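Local coordinates for protein putative esterase/lipase/thioesterase (Silicibacter sp., PDB 2PBL) that is a putative esterase, lipase or thioesterase of the alpha/beta-hydrolase fold that probably hydrolyses ester or thioester bonds, its natural substrate not being established, at residues A[50-56]-A[77-83]; A[72-76]-A[180-184]. All coordinates share one frame; numbering follows the deposited sequence. Where two conformers were deposited one is given.

Contact 1: A[50-56]-A[77-83]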
ATOM      1  N   ARG A  50     -11.594  -8.963  -9.662  1.00 17.75           N
ATOM      2  CA  ARG A  50     -10.901  -8.050  -8.714  1.00 17.70           C
ATOM      3  C   ARG A  50      -9.690  -7.344  -9.360  1.00 17.60           C
ATOM      4  O   ARG A  50      -8.886  -6.686  -8.659  1.00 18.39           O
ATOM      5  CB  ARG A  50     -10.508  -8.774  -7.426  1.00 17.47           C
ATOM      6  CG  ARG A  50     -11.681  -9.244  -6.608  1.00 24.05           C
ATOM      7  CD  ARG A  50     -11.274 -10.112  -5.465  1.00 25.33           C
ATOM      8  NE  ARG A  50     -10.429  -9.412  -4.502  1.00 27.58           N
ATOM      9  CZ  ARG A  50     -10.870  -8.795  -3.412  1.00 26.24           C
ATOM     10  NH1 ARG A  50     -12.155  -8.796  -3.082  1.00 24.20           N
ATOM     11  NH2 ARG A  50     -10.006  -8.160  -2.638  1.00 27.44           N
ATOM     12  N   HIS A  51      -9.565  -7.455 -10.690  1.00 16.39           N
ATOM     13  CA  HIS A  51      -8.521  -6.697 -11.406  1.00 17.51           C
ATOM     14  C   HIS A  51      -9.007  -5.305 -11.830  1.00 17.45           C
ATOM     15  O   HIS A  51      -8.950  -4.924 -13.003  1.00 19.46           O
ATOM     16  CB  HIS A  51      -7.969  -7.474 -12.601  1.00 18.62           C
ATOM     17  CG  HIS A  51      -7.366  -8.788 -12.226  1.00 18.93           C
ATOM     18  ND1 HIS A  51      -7.290  -9.843 -13.093  1.00 26.64           N
ATOM     19  CD2 HIS A  51      -6.881  -9.234 -11.048  1.00 30.35           C
ATOM     20  CE1 HIS A  51      -6.753 -10.881 -12.481  1.00 29.79           C
ATOM     21  NE2 HIS A  51      -6.492 -10.535 -11.236  1.00 23.11           N
ATOM     22  N   LYS A  52      -9.376  -4.510 -10.833  1.00 16.44           N
ATOM     23  CA  LYS A  52      -9.945  -3.215 -11.047  1.00 17.52           C
ATOM     24  C   LYS A  52      -9.260  -2.190 -10.176  1.00 16.11           C
ATOM     25  O   LYS A  52      -8.707  -2.566  -9.143  1.00 16.85           O
ATOM     26  CB  LYS A  52     -11.390  -3.222 -10.569  1.00 18.16           C
ATOM     27  CG  LYS A  52     -12.287  -4.310 -11.096  1.00 28.03           C
ATOM     28  CD  LYS A  52     -12.720  -4.065 -12.486  1.00 30.52           C
ATOM     29  CE  LYS A  52     -13.714  -5.172 -12.884  1.00 36.31           C
ATOM     30  NZ  LYS A  52     -14.027  -5.174 -14.316  1.00 35.10           N
ATOM     31  N   PHE A  53      -9.318  -0.931 -10.607  1.00 15.07           N
ATOM     32  CA  PHE A  53      -8.863   0.200  -9.828  1.00 15.29           C
ATOM     33  C   PHE A  53      -9.783   1.384 -10.002  1.00 15.36           C
ATOM     34  O   PHE A  53     -10.487   1.515 -11.007  1.00 17.61           O
ATOM     35  CB  PHE A  53      -7.415   0.611 -10.138  1.00 17.27           C
ATOM     36  CG  PHE A  53      -7.186   1.186 -11.517  1.00 13.79           C
ATOM     37  CD1 PHE A  53      -7.052   0.363 -12.631  1.00  8.74           C
ATOM     38  CD2 PHE A  53      -7.012   2.545 -11.691  1.00 14.64           C
ATOM     39  CE1 PHE A  53      -6.842   0.902 -13.891  1.00 10.87           C
ATOM     40  CE2 PHE A  53      -6.761   3.096 -12.950  1.00 18.72           C
ATOM     41  CZ  PHE A  53      -6.664   2.256 -14.052  1.00 17.33           C
ATOM     42  N   ASP A  54      -9.794   2.211  -8.964  1.00 16.49           N
ATOM     43  CA  ASP A  54     -10.522   3.449  -8.967  1.00 15.89           C
ATOM     44  C   ASP A  54      -9.484   4.553  -9.255  1.00 16.39           C
ATOM     45  O   ASP A  54      -8.325   4.495  -8.822  1.00 15.25           O
ATOM     46  CB  ASP A  54     -11.235   3.689  -7.650  1.00 17.52           C
ATOM     47  CG  ASP A  54     -12.429   2.734  -7.411  1.00 18.09           C
ATOM     48  OD1 ASP A  54     -12.958   2.075  -8.336  1.00 18.36           O
ATOM     49  OD2 ASP A  54     -12.837   2.650  -6.244  1.00 17.76           O
ATOM     50  N   LEU A  55      -9.902   5.509 -10.059  1.00 14.57           N
ATOM     51  CA  LEU A  55      -9.094   6.654 -10.417  1.00 16.15           C
ATOM     52  C   LEU A  55      -9.851   7.937 -10.077  1.00 15.91           C
ATOM     53  O   LEU A  55     -10.931   8.227 -10.631  1.00 17.12           O
ATOM     54  CB  LEU A  55      -8.717   6.616 -11.884  1.00 15.52           C
ATOM     55  CG  LEU A  55      -7.757   7.675 -12.385  1.00 19.13           C
ATOM     56  CD1 LEU A  55      -6.397   7.635 -11.648  1.00 17.52           C
ATOM     57  CD2 LEU A  55      -7.538   7.446 -13.870  1.00 22.69           C
ATOM     58  N   PHE A  56      -9.279   8.663  -9.134  1.00 14.92           N
ATOM     59  CA  PHE A  56      -9.817   9.925  -8.662  1.00 14.30           C
ATOM     60  C   PHE A  56      -9.005  11.065  -9.258  1.00 16.32           C
ATOM     61  O   PHE A  56      -7.795  11.167  -9.046  1.00 17.78           O
ATOM     62  CB  PHE A  56      -9.854   9.984  -7.128  1.00 12.07           C
ATOM     63  CG  PHE A  56     -10.579   8.814  -6.529  1.00 15.54           C
ATOM     64  CD1 PHE A  56     -11.943   8.671  -6.720  1.00 13.32           C
ATOM     65  CD2 PHE A  56      -9.893   7.817  -5.853  1.00 12.86           C
ATOM     66  CE1 PHE A  56     -12.599   7.567  -6.243  1.00 17.60           C
ATOM     67  CE2 PHE A  56     -10.565   6.703  -5.375  1.00 13.50           C
ATOM     68  CZ  PHE A  56     -11.905   6.597  -5.559  1.00 18.85           C
ATOM     69  N   PHE A  77     -10.295  -7.089   2.527  1.00 18.56           N
ATOM     70  CA  PHE A  77     -10.539  -5.746   2.007  1.00 19.37           C
ATOM     71  C   PHE A  77     -10.369  -5.700   0.492  1.00 17.34           C
ATOM     72  O   PHE A  77      -9.879  -6.647  -0.130  1.00 20.09           O
ATOM     73  CB  PHE A  77      -9.704  -4.675   2.726  1.00 20.88           C
ATOM     74  CG  PHE A  77      -9.901  -4.673   4.222  1.00 15.41           C
ATOM     75  CD1 PHE A  77     -10.925  -3.941   4.801  1.00 23.17           C
ATOM     76  CD2 PHE A  77      -9.107  -5.413   5.018  1.00 16.15           C
ATOM     77  CE1 PHE A  77     -11.119  -3.940   6.191  1.00 18.81           C
ATOM     78  CE2 PHE A  77      -9.303  -5.432   6.408  1.00 25.03           C
ATOM     79  CZ  PHE A  77     -10.325  -4.695   6.978  1.00 22.74           C
ATOM     80  N   ASP A  78     -10.899  -4.635  -0.087  1.00 19.50           N
ATOM     81  CA  ASP A  78     -10.736  -4.322  -1.497  1.00 19.28           C
ATOM     82  C   ASP A  78     -10.545  -2.805  -1.527  1.00 16.76           C
ATOM     83  O   ASP A  78     -10.483  -2.152  -0.487  1.00 16.93           O
ATOM     84  CB  ASP A  78     -11.905  -4.844  -2.368  1.00 16.28           C
ATOM     85  CG  ASP A  78     -13.246  -4.300  -1.955  1.00 22.65           C
ATOM     86  OD1 ASP A  78     -13.344  -3.192  -1.464  1.00 21.03           O
ATOM     87  OD2 ASP A  78     -14.247  -5.004  -2.159  1.00 27.93           O
ATOM     88  N   LYS A  79     -10.472  -2.248  -2.719  1.00 14.72           N
ATOM     89  CA  LYS A  79     -10.256  -0.818  -2.881  1.00 14.04           C
ATOM     90  C   LYS A  79     -11.331   0.091  -2.318  1.00 13.78           C
ATOM     91  O   LYS A  79     -11.034   1.252  -2.012  1.00 13.20           O
ATOM     92  CB  LYS A  79     -10.091  -0.471  -4.369  1.00 15.99           C
ATOM     93  CG  LYS A  79     -11.338  -0.725  -5.237  1.00 15.24           C
ATOM     94  CD  LYS A  79     -11.025  -0.600  -6.741  1.00  8.49           C
ATOM     95  CE  LYS A  79     -12.171  -1.139  -7.576  1.00 15.83           C
ATOM     96  NZ  LYS A  79     -13.473  -0.511  -7.167  1.00 20.04           N
ATOM     97  N   SER A  80     -12.549  -0.436  -2.157  0.50 14.02           N
ATOM     98  CA  SER A  80     -13.686   0.383  -1.748  0.50 13.68           C
ATOM     99  C   SER A  80     -13.669   0.913  -0.323  0.50 13.82           C
ATOM    100  O   SER A  80     -14.446   1.810  -0.022  0.50 13.47           O
ATOM    101  CB  SER A  80     -15.019  -0.327  -1.987  0.50 12.68           C
ATOM    102  OG  SER A  80     -15.253  -1.374  -1.055  0.50  7.40           O
ATOM    103  N   SER A  81     -12.824   0.383   0.543  1.00 14.57           N
ATOM    104  CA  SER A  81     -12.732   0.892   1.916  1.00 16.46           C
ATOM    105  C   SER A  81     -11.779   2.076   2.115  1.00 17.80           C
ATOM    106  O   SER A  81     -11.656   2.584   3.245  1.00 17.46           O
ATOM    107  CB  SER A  81     -12.275  -0.224   2.819  1.00 16.10           C
ATOM    108  OG  SER A  81     -13.321  -1.184   2.963  1.00 19.85           O
ATOM    109  N   TRP A  82     -11.169   2.585   1.041  1.00 16.13           N
ATOM    110  CA  TRP A  82     -10.074   3.555   1.218  1.00 15.57           C
ATOM    111  C   TRP A  82     -10.086   4.835   0.401  1.00 15.87           C
ATOM    112  O   TRP A  82      -9.168   5.616   0.513  1.00 14.99           O
ATOM    113  CB  TRP A  82      -8.751   2.848   0.929  1.00 13.19           C
ATOM    114  CG  TRP A  82      -8.688   1.424   1.433  1.00 14.50           C
ATOM    115  CD1 TRP A  82      -8.952   0.301   0.706  1.00 15.37           C
ATOM    116  CD2 TRP A  82      -8.469   0.987   2.778  1.00 16.32           C
ATOM    117  NE1 TRP A  82      -8.878  -0.807   1.505  1.00 13.96           N
ATOM    118  CE2 TRP A  82      -8.566  -0.416   2.780  1.00 14.75           C
ATOM    119  CE3 TRP A  82      -8.155   1.645   3.979  1.00 15.59           C
ATOM    120  CZ2 TRP A  82      -8.380  -1.175   3.938  1.00 22.09           C
ATOM    121  CZ3 TRP A  82      -7.974   0.895   5.116  1.00 19.16           C
ATOM    122  CH2 TRP A  82      -8.061  -0.504   5.089  1.00 17.96           C
ATOM    123  N   SER A  83     -11.125   5.040  -0.399  1.00 18.49           N
ATOM    124  CA  SER A  83     -11.228   6.164  -1.329  1.00 17.87           C
ATOM    125  C   SER A  83     -11.008   7.492  -0.665  1.00 18.11           C
ATOM    126  O   SER A  83     -10.303   8.357  -1.198  1.00 17.50           O
ATOM    127  CB  SER A  83     -12.601   6.133  -2.012  1.00 16.87           C
ATOM    128  OG  SER A  83     -12.848   4.789  -2.409  1.00 19.02           O
TER
HETATM  129  O   HOH W   1     -13.713  -7.571  -0.372  1.00 42.82           O
HETATM  130  O   HOH W   2     -11.171   3.229  -3.803  1.00 15.49           O
HETATM  131  O   HOH W   3     -14.665   1.381  -5.004  1.00 21.54           O
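Lys79 and Asp54 are brought together by their torsions: with CG tucked between its own backbone N and carbonyl carbon (chi1 65°), Lys79 runs out nearly straight toward strand 52-56 and bends only at the last step (chi4 52°), while Asp54 has its CG anti to the carbonyl carbon. Aspartate is short enough to keep its carboxylate close to the strand, where the backbone N of Asn42 also reaches OD1. The side chains cross at about a right angle and form a salt bridge, NZ of Lys79 lying 2.9 Å from OD1 of Asp54 and above the carboxylate plane (39° out of it). Asn42 OD1 accepts from the same NZ, which probably offsets much of the cost of burying the two charges. Lysine suits the place because its methylenes can pack before its charge is met: CE of Lys79 is 3.7 Å from CB of Lys52, and CD is 3.9 Å from CA of Phe53. A water 3.0 Å from OD2 of Asp54 donates to that oxygen and to the carbonyl O of Lys79, and accepts from OG of Ser83, which is also bonded to Arg32. Small Ser83 lets Phe56 come close, CZ of the ring lying 3.6 Å from CB of the serine. At the other end long Arg50 reaches two carbonyls, NH2 donating to O of Phe77 at 2.9 Å, near the guanidinium plane, and NE to that of Tyr101. The Asx turn in which OD1 of Asp78 accepts from N of Ser80 fixes the carboxylate beside Arg50, though no guanidinium N-H points at OD2. Strand 52-56 runs between strands 39-44 and 94-99; Phe53 turns onto helix 109-126, whereas Phe56 and Ser83 touch helix 20-35, where the rings of Phe56 and Phe31 pack edge-to-face.

Contact 2: A[72-76]-A[180-184]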
ATOM      1  N   GLY A  72      -4.497  -5.459   4.617  1.00 17.37           N
ATOM      2  CA  GLY A  72      -5.360  -6.569   5.008  1.00 16.04           C
ATOM      3  C   GLY A  72      -4.711  -7.949   4.915  1.00 17.84           C
ATOM      4  O   GLY A  72      -5.434  -8.959   4.786  1.00 15.45           O
ATOM      5  N   TYR A  73      -3.367  -7.979   5.001  1.00 12.22           N
ATOM      6  CA  TYR A  73      -2.548  -9.166   5.008  1.00 15.42           C
ATOM      7  C   TYR A  73      -2.829  -9.998   3.763  1.00 12.72           C
ATOM      8  O   TYR A  73      -2.953 -11.192   3.863  1.00 14.32           O
ATOM      9  CB  TYR A  73      -2.757  -9.998   6.295  1.00 17.91           C
ATOM     10  CG  TYR A  73      -1.957  -9.530   7.528  1.00 17.58           C
ATOM     11  CD1 TYR A  73      -0.584  -9.656   7.558  1.00 17.43           C
ATOM     12  CD2 TYR A  73      -2.587  -9.079   8.667  1.00 17.71           C
ATOM     13  CE1 TYR A  73       0.140  -9.280   8.657  1.00 20.17           C
ATOM     14  CE2 TYR A  73      -1.874  -8.693   9.777  1.00 19.59           C
ATOM     15  CZ  TYR A  73      -0.510  -8.808   9.770  1.00 22.93           C
ATOM     16  OH  TYR A  73       0.215  -8.439  10.876  1.00 21.26           O
ATOM     17  N   TRP A  74      -3.069  -9.333   2.627  1.00 13.12           N
ATOM     18  CA  TRP A  74      -3.316 -10.028   1.351  1.00 12.84           C
ATOM     19  C   TRP A  74      -4.503 -11.017   1.380  1.00 16.42           C
ATOM     20  O   TRP A  74      -4.590 -11.903   0.528  1.00 17.28           O
ATOM     21  CB  TRP A  74      -2.050 -10.813   0.979  1.00 12.63           C
ATOM     22  CG  TRP A  74      -0.752 -10.089   0.931  1.00 14.56           C
ATOM     23  CD1 TRP A  74      -0.277  -9.315  -0.103  1.00 17.36           C
ATOM     24  CD2 TRP A  74       0.280 -10.091   1.921  1.00 13.84           C
ATOM     25  NE1 TRP A  74       0.965  -8.839   0.192  1.00 15.91           N
ATOM     26  CE2 TRP A  74       1.328  -9.286   1.437  1.00 13.26           C
ATOM     27  CE3 TRP A  74       0.417 -10.683   3.184  1.00 11.08           C
ATOM     28  CZ2 TRP A  74       2.496  -9.079   2.159  1.00 19.34           C
ATOM     29  CZ3 TRP A  74       1.574 -10.487   3.888  1.00 12.42           C
ATOM     30  CH2 TRP A  74       2.601  -9.692   3.381  1.00 18.82           C
HETATM   31  N   MSE A  75      -5.393 -10.899   2.377  1.00 17.72           N
HETATM   32  CA  MSE A  75      -6.512 -11.832   2.537  1.00 17.85           C
HETATM   33  C   MSE A  75      -7.881 -11.180   2.813  1.00 19.74           C
HETATM   34  O   MSE A  75      -8.898 -11.891   2.961  1.00 17.58           O
HETATM   35  CB  MSE A  75      -6.151 -12.820   3.630  1.00 19.59           C
HETATM   36  CG  MSE A  75      -5.990 -12.199   4.982  1.00 21.89           C
HETATM   37 SE   MSE A  75      -5.619 -13.589   6.314  0.75 23.08          SE
HETATM   38  CE  MSE A  75      -4.180 -14.319   5.697  1.00 13.70           C
ATOM     39  N   ALA A  76      -7.934  -9.842   2.855  1.00 15.63           N
ATOM     40  CA  ALA A  76      -9.178  -9.118   3.125  1.00 16.96           C
ATOM     41  C   ALA A  76      -9.114  -7.700   2.595  1.00 16.79           C
ATOM     42  O   ALA A  76      -8.054  -7.205   2.294  1.00 14.87           O
ATOM     43  CB  ALA A  76      -9.486  -9.091   4.649  1.00 14.72           C
HETATM   44  N   MSE A 180      -1.579 -17.426   9.367  1.00 19.04           N
HETATM   45  CA  MSE A 180      -1.943 -16.822   8.088  1.00 18.57           C
HETATM   46  C   MSE A 180      -1.229 -17.529   6.955  1.00 17.41           C
HETATM   47  O   MSE A 180      -1.681 -17.467   5.805  1.00 21.16           O
HETATM   48  CB  MSE A 180      -1.604 -15.344   8.078  1.00 15.19           C
HETATM   49  CG  MSE A 180      -2.422 -14.500   9.014  1.00 18.74           C
HETATM   50 SE   MSE A 180      -1.816 -12.642   8.850  0.75 22.08          SE
HETATM   51  CE  MSE A 180      -0.252 -12.781   9.792  1.00 19.53           C
ATOM     52  N   ASN A 181      -0.143 -18.240   7.257  1.00 19.59           N
ATOM     53  CA  ASN A 181       0.547 -19.003   6.216  1.00 19.34           C
ATOM     54  C   ASN A 181      -0.251 -20.216   5.680  1.00 23.49           C
ATOM     55  O   ASN A 181       0.103 -20.784   4.636  1.00 23.72           O
ATOM     56  CB  ASN A 181       1.913 -19.441   6.613  1.00 15.44           C
ATOM     57  CG  ASN A 181       2.793 -19.720   5.397  1.00 21.74           C
ATOM     58  OD1 ASN A 181       2.741 -18.986   4.392  1.00 28.22           O
ATOM     59  ND2 ASN A 181       3.626 -20.730   5.486  1.00 21.06           N
ATOM     60  N   GLU A 182      -1.341 -20.568   6.366  1.00 23.57           N
ATOM     61  CA  GLU A 182      -2.238 -21.581   5.886  1.00 27.15           C
ATOM     62  C   GLU A 182      -2.883 -21.034   4.621  1.00 24.68           C
ATOM     63  O   GLU A 182      -3.308 -21.806   3.752  1.00 23.68           O
ATOM     64  CB  GLU A 182      -3.285 -21.906   6.950  1.00 26.67           C
ATOM     65  CG  GLU A 182      -2.693 -22.585   8.217  1.00 33.59           C
ATOM     66  CD  GLU A 182      -3.645 -22.560   9.466  1.00 37.97           C
ATOM     67  OE1 GLU A 182      -4.731 -21.914   9.421  1.00 50.98           O
ATOM     68  OE2 GLU A 182      -3.274 -23.160  10.511  1.00 45.73           O
ATOM     69  N   LYS A 183      -2.985 -19.706   4.532  1.00 20.63           N
ATOM     70  CA  LYS A 183      -3.505 -19.046   3.335  1.00 21.71           C
ATOM     71  C   LYS A 183      -2.405 -18.639   2.342  1.00 20.75           C
ATOM     72  O   LYS A 183      -2.583 -18.778   1.134  1.00 21.54           O
ATOM     73  CB  LYS A 183      -4.356 -17.837   3.703  1.00 20.87           C
ATOM     74  CG  LYS A 183      -5.517 -18.231   4.557  1.00 23.01           C
ATOM     75  CD  LYS A 183      -6.443 -17.093   4.824  1.00 34.07           C
ATOM     76  CE  LYS A 183      -7.628 -17.568   5.657  1.00 32.76           C
ATOM     77  NZ  LYS A 183      -8.515 -16.424   5.954  1.00 38.61           N
ATOM     78  N   PHE A 184      -1.268 -18.157   2.823  1.00 19.05           N
ATOM     79  CA  PHE A 184      -0.196 -17.729   1.898  1.00 19.52           C
ATOM     80  C   PHE A 184       0.449 -18.925   1.208  1.00 20.75           C
ATOM     81  O   PHE A 184       0.798 -18.873   0.020  1.00 20.85           O
ATOM     82  CB  PHE A 184       0.878 -16.929   2.623  1.00 17.55           C
ATOM     83  CG  PHE A 184       0.341 -15.814   3.477  1.00 20.32           C
ATOM     84  CD1 PHE A 184      -0.701 -15.028   3.043  1.00 11.92           C
ATOM     85  CD2 PHE A 184       0.954 -15.515   4.677  1.00 15.73           C
ATOM     86  CE1 PHE A 184      -1.157 -13.996   3.819  1.00 12.91           C
ATOM     87  CE2 PHE A 184       0.512 -14.496   5.470  1.00 16.97           C
ATOM     88  CZ  PHE A 184      -0.559 -13.742   5.046  1.00 10.42           C
TER
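Tyr73 has one ring face overlaid by the side chain of Met180, a selenomethionine whose SE lies 3.4 Å from CG of the tyrosine. This is a Met-aromatic contact with selenium in place of sulfur: SE sits 18° off the ring normal through the centroid. The chain of Met180 bends at its last torsion (chi3 -76°), which carries CE over the same ring, 3.9 Å from its centroid, as a CH-pi contact. Tyrosine serves here because its flat face receives the selenoether while its OH bonds to the carbonyl of Tyr8. In this alpha/beta-hydrolase fold 72-76 lies in the loop after strand 64-69, and the partner segment includes the short helix 181-184. At the backbone angles of Gly72 a side chain would be jammed against the preceding carbonyl O, which glycine avoids; it closes a His-Gly-Gly sequence which, as in hormone-sensitive-lipase relatives, is probably part of the oxyanion hole. Tyr73 also lies near the likely Ser137-His242-Glu215 triad and touches an unidentified bound molecule. A serine in place of Tyr73 would probably leave the selenium of Met180 without its aromatic face and the carbonyl O of Tyr8 without the phenol that reaches it. Trp74 turns its edge to the face of Phe184 in a T-shaped pair (planes at 87°, centroids 5.4 Å apart), and its broad indole has His141 as a second edge-to-face partner. The carbonyl O of Met180 lies above the centre of the Phe184 ring, and that of Tyr73 meets its edge, 3.3 Å from CE1. Met75, also a selenomethionine, has a long unbranched chain, bent at chi3, whose CE is 3.7 Å from CB of Met180, 3.6 Å from CE1 of Phe184 and 3.7 Å from CD of Lys183, whose extended chain crosses that of Met75 at about a right angle.

Along the chain the segments come in the order 50-56, 72-76, 77-83 and 180-184, so the two contacts interlock. Their middle segments run on without a break in the long loop between strand 64-69 and helix 87-91, and the centres of contacts 1 and 2 lie about 18 Å apart. One end of that loop packs against helix 181-184, which follows strand 160-166; the other packs against strand 52-56, next to the edge strand 39-44 of the mixed sheet. Where the contacts meet, CD2 of Phe77 is 3.9 Å from CA of Gly72. The loop, which near Tyr73 approaches the probable active site, thus packs against two separate parts of the fold.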